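Local coordinates for beta-L-arabinobiosidase (Bacteroides thetaiotaomicron, PDB 5MQR), which probably hydrolyses glycosidic bonds in complex plant pectin, acting as a beta-L-arabinobiosidase and possibly also as an exo-alpha-sialidase, at residues L833-M836 with G837-G841; C710-G713 with H714-E718; V545-G549 with K550-L554. All coordinates share one frame; numbering follows the deposited sequence.

Interaction 1: residues L833-M836 with G837-G841; sequences LSIM and GILSG
Ser840 grips the carbonyl oxygen of Met836, a selenomethionine in this structure, with two donors at once. Its backbone N lies 2.9 Å from Met836 O and its hydroxyl OG 2.8 Å from the same Met836 O. The two donors reach that oxygen from opposite faces of the carbonyl plane, the hydroxyl tilted 30° out of it. The side chain can do this because OG sits beside its own backbone N, chi1 -71°, which folds it back along the last turn of helix 820-839. Upstream run the ordinary i to i+4 bonds: Gly837 N to Leu833 O, Ile838 N to Ser834 O and, with the straightest N-H...O angle of the three, 165°, Leu839 N to Ile835 O at 3.1 Å. Gly841 then leaves the helix with positive phi in a Schellman motif, its N bonded to Ile838 O at 3.1 Å. The hydroxyl of Ser834 is satisfied elsewhere, by Ala846 O of helix 843-864. Apolar contact is modest: the side chains of Ile835 and Leu839 lie side by side, CG2 of Ile835 4.2 Å from CD1 of Leu839. The Met836 carbonyl thus accepts both the regular i+4 N-H and a hydroxyl, one turn before Gly841 takes the chain out of the helix.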
loop_
_atom_site.group_PDB
_atom_site.type_symbol
_atom_site.label_atom_id
_atom_site.label_comp_id
_atom_site.label_asym_id
_atom_site.label_seq_id
_atom_site.Cartn_x
_atom_site.Cartn_y
_atom_site.Cartn_z
ATOM N N LEU A 833 -20.155 -5.791 33.922
ATOM C CA LEU A 833 -20.208 -7.013 34.705
ATOM C C LEU A 833 -21.330 -7.942 34.237
ATOM O O LEU A 833 -21.165 -9.139 34.307
ATOM C CB LEU A 833 -20.320 -6.716 36.213
ATOM C CG LEU A 833 -18.978 -6.384 36.885
ATOM C CD1 LEU A 833 -19.186 -5.632 38.182
ATOM C CD2 LEU A 833 -18.173 -7.648 37.154
ATOM N N SER A 834 -22.446 -7.397 33.750
ATOM C CA SER A 834 -23.502 -8.212 33.157
ATOM C C SER A 834 -22.992 -8.985 31.951
ATOM O O SER A 834 -23.154 -10.206 31.867
ATOM C CB SER A 834 -24.700 -7.362 32.737
ATOM O OG SER A 834 -25.758 -8.192 32.285
ATOM N N ILE A 835 -22.367 -8.256 31.030
ATOM C CA ILE A 835 -21.701 -8.867 29.867
ATOM C C ILE A 835 -20.671 -9.922 30.301
ATOM O O ILE A 835 -20.656 -11.002 29.745
ATOM C CB ILE A 835 -21.098 -7.802 28.927
ATOM C CG1 ILE A 835 -22.223 -7.053 28.196
ATOM C CG2 ILE A 835 -20.135 -8.424 27.913
ATOM C CD1 ILE A 835 -21.814 -5.714 27.614
HETATM N N MSE A 836 -19.870 -9.646 31.323
HETATM C CA MSE A 836 -18.908 -10.647 31.824
HETATM C C MSE A 836 -19.576 -11.869 32.403
HETATM O O MSE A 836 -18.999 -12.944 32.387
HETATM C CB MSE A 836 -17.913 -10.064 32.842
HETATM C CG MSE A 836 -16.994 -9.083 32.115
HETATM SE SE MSE A 836 -15.651 -8.295 33.328
HETATM C CE MSE A 836 -16.421 -6.503 33.570
ATOM N N GLY A 837 -20.775 -11.708 32.958
ATOM C CA GLY A 837 -21.602 -12.831 33.382
ATOM C C GLY A 837 -21.969 -13.749 32.227
ATOM O O GLY A 837 -21.822 -14.961 32.332
ATOM N N ILE A 838 -22.419 -13.171 31.116
ATOM C CA ILE A 838 -22.766 -13.954 29.926
ATOM C C ILE A 838 -21.539 -14.693 29.374
ATOM O O ILE A 838 -21.639 -15.863 29.035
ATOM C CB ILE A 838 -23.381 -13.087 28.815
ATOM C CG1 ILE A 838 -24.712 -12.483 29.289
ATOM C CG2 ILE A 838 -23.593 -13.905 27.536
ATOM C CD1 ILE A 838 -25.096 -11.224 28.521
ATOM N N LEU A 839 -20.386 -14.011 29.307
ATOM C CA LEU A 839 -19.136 -14.632 28.831
ATOM C C LEU A 839 -18.621 -15.707 29.813
ATOM O O LEU A 839 -17.990 -16.660 29.390
ATOM C CB LEU A 839 -18.059 -13.561 28.578
ATOM C CG LEU A 839 -18.375 -12.469 27.527
ATOM C CD1 LEU A 839 -17.273 -11.432 27.495
ATOM C CD2 LEU A 839 -18.608 -13.020 26.122
ATOM N N SER A 840 -18.902 -15.549 31.109
ATOM C CA SER A 840 -18.583 -16.543 32.139
ATOM C C SER A 840 -19.482 -17.781 32.062
ATOM O O SER A 840 -19.210 -18.748 32.758
ATOM C CB SER A 840 -18.743 -15.941 33.563
ATOM O OG SER A 840 -17.736 -14.989 33.891
ATOM N N GLY A 841 -20.557 -17.748 31.262
ATOM C CA GLY A 841 -21.659 -18.715 31.374
ATOM C C GLY A 841 -22.478 -18.570 32.664
ATOM O O GLY A 841 -23.154 -19.512 33.062
#

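Interaction 2: residues C710-G713 with H714-E718; sequences CAIG and HHIYE
This is a local contact along the first turns of helix 712-719, buried in the glycoside hydrolase domain, with Ala711 at the N-cap position. Three successive i to i+4 backbone bonds establish the turn: His715 N to Ala711 O at 2.9 Å, Ile716 N to Ile712 O at 2.9 Å and Tyr717 N to Gly713 O at 3.0 Å. The Ala711 carbonyl does more than accept the first bond, for its O lies 3.3 Å above the plane of the His715 ring, offset toward the rim. The imidazole is laid back over that carbonyl because CG stands beside the backbone N, chi1 -62°; its far nitrogen, NE2, bonds to Asn1017 O. Ala711 CB meets the His714 ring differently, at its edge, 4.3 Å from CD2. On another side of the helix, Ile712 CG2 packs on Ile716 CD1 at 3.6 Å. Gly713 O lies at the edge of the Tyr717 ring, 3.3 Å from CD1, while the phenol OH bonds to Asp756. The N-cap residue Ala711, whose carbonyl takes the first of these bonds, starts a helix packed against helices 726-737, 754-765 and 948-964, consistent with the alpha/alpha toroid of six-hairpin glycosidases.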
loop_
_atom_site.group_PDB
_atom_site.type_symbol
_atom_site.label_atom_id
_atom_site.label_comp_id
_atom_site.label_asym_id
_atom_site.label_seq_id
_atom_site.Cartn_x
_atom_site.Cartn_y
_atom_site.Cartn_z
ATOM N N CYS A 710 -7.208 7.469 40.935
ATOM C CA CYS A 710 -8.122 8.402 40.278
ATOM C C CYS A 710 -8.350 8.115 38.796
ATOM O O CYS A 710 -9.503 8.042 38.358
ATOM C CB CYS A 710 -7.593 9.835 40.457
ATOM S SG CYS A 710 -8.599 11.046 39.603
ATOM N N ALA A 711 -7.252 7.927 38.055
ATOM C CA ALA A 711 -7.281 7.776 36.585
ATOM C C ALA A 711 -7.045 6.344 36.045
ATOM O O ALA A 711 -6.694 6.170 34.868
ATOM C CB ALA A 711 -6.270 8.740 35.958
ATOM N N ILE A 712 -7.267 5.321 36.867
ATOM C CA ILE A 712 -7.060 3.928 36.420
ATOM C C ILE A 712 -7.839 3.616 35.138
ATOM O O ILE A 712 -7.316 2.950 34.245
ATOM C CB ILE A 712 -7.414 2.886 37.506
ATOM C CG1 ILE A 712 -6.479 3.040 38.725
ATOM C CG2 ILE A 712 -7.270 1.484 36.926
ATOM C CD1 ILE A 712 -6.888 2.230 39.926
ATOM N N GLY A 713 -9.091 4.075 35.065
ATOM C CA GLY A 713 -9.928 3.873 33.873
ATOM C C GLY A 713 -9.268 4.371 32.581
ATOM O O GLY A 713 -9.195 3.635 31.602
ATOM N N HIS A 714 -8.753 5.607 32.618
ATOM C CA HIS A 714 -7.938 6.167 31.545
ATOM C C HIS A 714 -6.683 5.327 31.290
ATOM O O HIS A 714 -6.354 5.078 30.128
ATOM C CB HIS A 714 -7.487 7.606 31.859
ATOM C CG HIS A 714 -8.578 8.635 31.809
ATOM N ND1 HIS A 714 -9.529 8.681 30.811
ATOM C CD2 HIS A 714 -8.825 9.701 32.606
ATOM C CE1 HIS A 714 -10.323 9.720 31.002
ATOM N NE2 HIS A 714 -9.923 10.355 32.090
ATOM N N HIS A 715 -5.974 4.921 32.356
ATOM C CA HIS A 715 -4.757 4.094 32.209
ATOM C C HIS A 715 -5.021 2.826 31.406
ATOM O O HIS A 715 -4.234 2.459 30.538
ATOM C CB HIS A 715 -4.119 3.721 33.555
ATOM C CG HIS A 715 -3.655 4.903 34.346
ATOM N ND1 HIS A 715 -3.391 4.837 35.695
ATOM C CD2 HIS A 715 -3.453 6.198 33.983
ATOM C CE1 HIS A 715 -3.022 6.037 36.123
ATOM N NE2 HIS A 715 -3.047 6.878 35.101
ATOM N N ILE A 716 -6.142 2.178 31.688
ATOM C CA ILE A 716 -6.488 0.934 31.014
ATOM C C ILE A 716 -6.925 1.206 29.582
ATOM O O ILE A 716 -6.529 0.478 28.669
ATOM C CB ILE A 716 -7.560 0.151 31.787
ATOM C CG1 ILE A 716 -6.996 -0.266 33.146
ATOM C CG2 ILE A 716 -8.011 -1.068 31.000
ATOM C CD1 ILE A 716 -8.036 -0.692 34.153
ATOM N N TYR A 717 -7.753 2.226 29.388
ATOM C CA TYR A 717 -8.231 2.569 28.033
ATOM C C TYR A 717 -7.065 2.938 27.099
ATOM O O TYR A 717 -7.079 2.588 25.917
ATOM C CB TYR A 717 -9.285 3.678 28.049
ATOM C CG TYR A 717 -10.751 3.220 28.089
ATOM C CD1 TYR A 717 -11.347 2.760 29.258
ATOM C CD2 TYR A 717 -11.560 3.307 26.943
ATOM C CE1 TYR A 717 -12.681 2.381 29.276
ATOM C CE2 TYR A 717 -12.881 2.937 26.959
ATOM C CZ TYR A 717 -13.445 2.459 28.121
ATOM O OH TYR A 717 -14.777 2.068 28.088
ATOM N N GLU A 718 -6.054 3.628 27.627
ATOM C CA GLU A 718 -4.882 3.967 26.839
ATOM C C GLU A 718 -3.965 2.773 26.656
ATOM O O GLU A 718 -3.512 2.510 25.540
ATOM C CB GLU A 718 -4.086 5.097 27.469
ATOM C CG GLU A 718 -3.028 5.730 26.550
ATOM C CD GLU A 718 -3.580 6.855 25.677
ATOM O OE1 GLU A 718 -4.813 6.886 25.439
ATOM O OE2 GLU A 718 -2.782 7.722 25.240
#

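Interaction 3: residues V545-G549 with K550-L554; sequences VYVDG and KRVGL
Two residues, Val552 and Gly553, stand opposite the single Val545, making a classic beta bulge in the hairpin of strands 542-547 and 550-556, within the sialidase-like CBM region. Val545 O takes a nearly straight bond from Val552 N at 2.9 Å and a weak one from Gly553 N at 3.5 Å, while Val545 N donates to Gly553 O. The extra residue puts the pairing on the Tyr546 side one step out of line with that at Val545. At the other end, Val547 and Lys550 form a hydrogen-bonded pair closing a type I' turn, whose Asp548 and Gly549 have positive phi; Asp548 OD1 bonds to His531 N on the neighbouring strand.

Tyr546 and Arg551 form the non-hydrogen-bonded pair, and their side chains share one face of the sheet. Arg551 sends CG over the phenol ring in a CH-pi contact, 4.0 Å from the centroid of the Tyr546 ring and 20° off the ring normal. Its CG is anti to the backbone N, chi1 -153°, carrying the aliphatic part across the ring; the guanidinium lies beyond, its plane 40° from the ring's, with NH1 bonded to Gln544. An alanine in place of Tyr546 would remove the ring and is likely to leave the aliphatic chain of Arg551 without the surface it lies on. On the face of Val545 and Val547 the valines meet: Val552 CG2 lies 4.1 Å from Val545 CG1 and 3.8 Å from Val547 CG2.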
loop_
_atom_site.group_PDB
_atom_site.type_symbol
_atom_site.label_atom_id
_atom_site.label_comp_id
_atom_site.label_asym_id
_atom_site.label_seq_id
_atom_site.Cartn_x
_atom_site.Cartn_y
_atom_site.Cartn_z
ATOM N N VAL A 545 20.985 -23.339 6.797
ATOM C CA VAL A 545 20.104 -24.053 5.891
ATOM C C VAL A 545 19.791 -25.410 6.506
ATOM O O VAL A 545 20.683 -26.099 7.020
ATOM C CB VAL A 545 20.721 -24.187 4.488
ATOM C CG1 VAL A 545 19.898 -25.100 3.607
ATOM C CG2 VAL A 545 20.801 -22.810 3.846
ATOM N N TYR A 546 18.511 -25.755 6.490
ATOM C CA TYR A 546 18.059 -27.035 6.991
ATOM C C TYR A 546 17.403 -27.783 5.847
ATOM O O TYR A 546 16.692 -27.197 5.025
ATOM C CB TYR A 546 17.055 -26.851 8.131
ATOM C CG TYR A 546 17.602 -26.129 9.358
ATOM C CD1 TYR A 546 17.664 -24.736 9.414
ATOM C CD2 TYR A 546 18.046 -26.851 10.469
ATOM C CE1 TYR A 546 18.167 -24.085 10.547
ATOM C CE2 TYR A 546 18.530 -26.215 11.602
ATOM C CZ TYR A 546 18.600 -24.841 11.632
ATOM O OH TYR A 546 19.104 -24.253 12.761
ATOM N N VAL A 547 17.647 -29.085 5.801
ATOM C CA VAL A 547 16.945 -29.957 4.895
ATOM C C VAL A 547 16.316 -31.075 5.707
ATOM O O VAL A 547 17.013 -31.774 6.487
ATOM C CB VAL A 547 17.883 -30.517 3.820
ATOM C CG1 VAL A 547 17.178 -31.616 3.013
ATOM C CG2 VAL A 547 18.363 -29.380 2.917
ATOM N N ASP A 548 15.001 -31.237 5.520
ATOM C CA ASP A 548 14.221 -32.265 6.236
ATOM C C ASP A 548 14.472 -32.191 7.743
ATOM O O ASP A 548 14.625 -33.199 8.405
ATOM C CB ASP A 548 14.528 -33.679 5.692
ATOM C CG ASP A 548 14.175 -33.839 4.204
ATOM O OD1 ASP A 548 13.284 -33.117 3.715
ATOM O OD2 ASP A 548 14.769 -34.720 3.530
ATOM N N GLY A 549 14.538 -30.978 8.273
ATOM C CA GLY A 549 14.737 -30.772 9.701
ATOM C C GLY A 549 16.172 -30.813 10.233
ATOM O O GLY A 549 16.371 -30.542 11.398
ATOM N N LYS A 550 17.167 -31.125 9.398
ATOM C CA LYS A 550 18.560 -31.201 9.846
ATOM C C LYS A 550 19.415 -30.104 9.248
ATOM O O LYS A 550 19.346 -29.844 8.052
ATOM C CB LYS A 550 19.142 -32.574 9.518
ATOM C CG LYS A 550 18.713 -33.606 10.562
ATOM C CD LYS A 550 18.381 -34.984 9.992
ATOM C CE LYS A 550 17.662 -35.816 11.054
ATOM N NZ LYS A 550 17.710 -37.260 10.696
ATOM N N ARG A 551 20.245 -29.487 10.082
ATOM C CA ARG A 551 21.124 -28.448 9.602
ATOM C C ARG A 551 22.223 -29.020 8.727
ATOM O O ARG A 551 22.921 -29.930 9.118
ATOM C CB ARG A 551 21.730 -27.613 10.734
ATOM C CG ARG A 551 22.071 -26.210 10.211
ATOM C CD ARG A 551 22.604 -25.282 11.274
ATOM N NE ARG A 551 23.848 -25.808 11.844
ATOM C CZ ARG A 551 24.601 -25.155 12.726
ATOM N NH1 ARG A 551 24.261 -23.928 13.137
ATOM N NH2 ARG A 551 25.706 -25.730 13.198
ATOM N N VAL A 552 22.343 -28.477 7.521
ATOM C CA VAL A 552 23.337 -28.934 6.542
ATOM C C VAL A 552 24.322 -27.845 6.089
ATOM O O VAL A 552 25.303 -28.139 5.422
ATOM C CB VAL A 552 22.640 -29.574 5.328
ATOM C CG1 VAL A 552 21.960 -30.885 5.745
ATOM C CG2 VAL A 552 21.661 -28.595 4.665
ATOM N N GLY A 553 24.090 -26.606 6.482
ATOM C CA GLY A 553 24.943 -25.520 6.053
ATOM C C GLY A 553 24.828 -24.322 6.967
ATOM O O GLY A 553 23.722 -23.962 7.382
ATOM N N LEU A 554 25.991 -23.754 7.310
ATOM C CA LEU A 554 26.120 -22.442 7.948
ATOM C C LEU A 554 27.241 -21.639 7.246
ATOM O O LEU A 554 28.353 -22.123 7.057
ATOM C CB LEU A 554 26.441 -22.599 9.441
ATOM C CG LEU A 554 26.889 -21.347 10.238
ATOM C CD1 LEU A 554 25.839 -20.259 10.215
ATOM C CD2 LEU A 554 27.242 -21.684 11.688
#

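How the interactions relate
From the N terminus, interaction 3 comes first, followed by interaction 2 and then interaction 1. The three are in series, so none nests within or crosses another. Each joins consecutive segments; only interaction 3 reverses the chain, closing the tight turn between strands 542-547 and 550-556. Interaction 2 starts helix 712-719, and interaction 1 finishes helix 820-839. These two helical contacts both belong to the glycoside hydrolase domain, about 22 Å apart between centres and about 10 Å between nearest atoms; helix 754-765 packs against both and so bridges them. Interaction 3 belongs to the sialidase-like CBM region, about 50 Å from each of the other two, centre to centre.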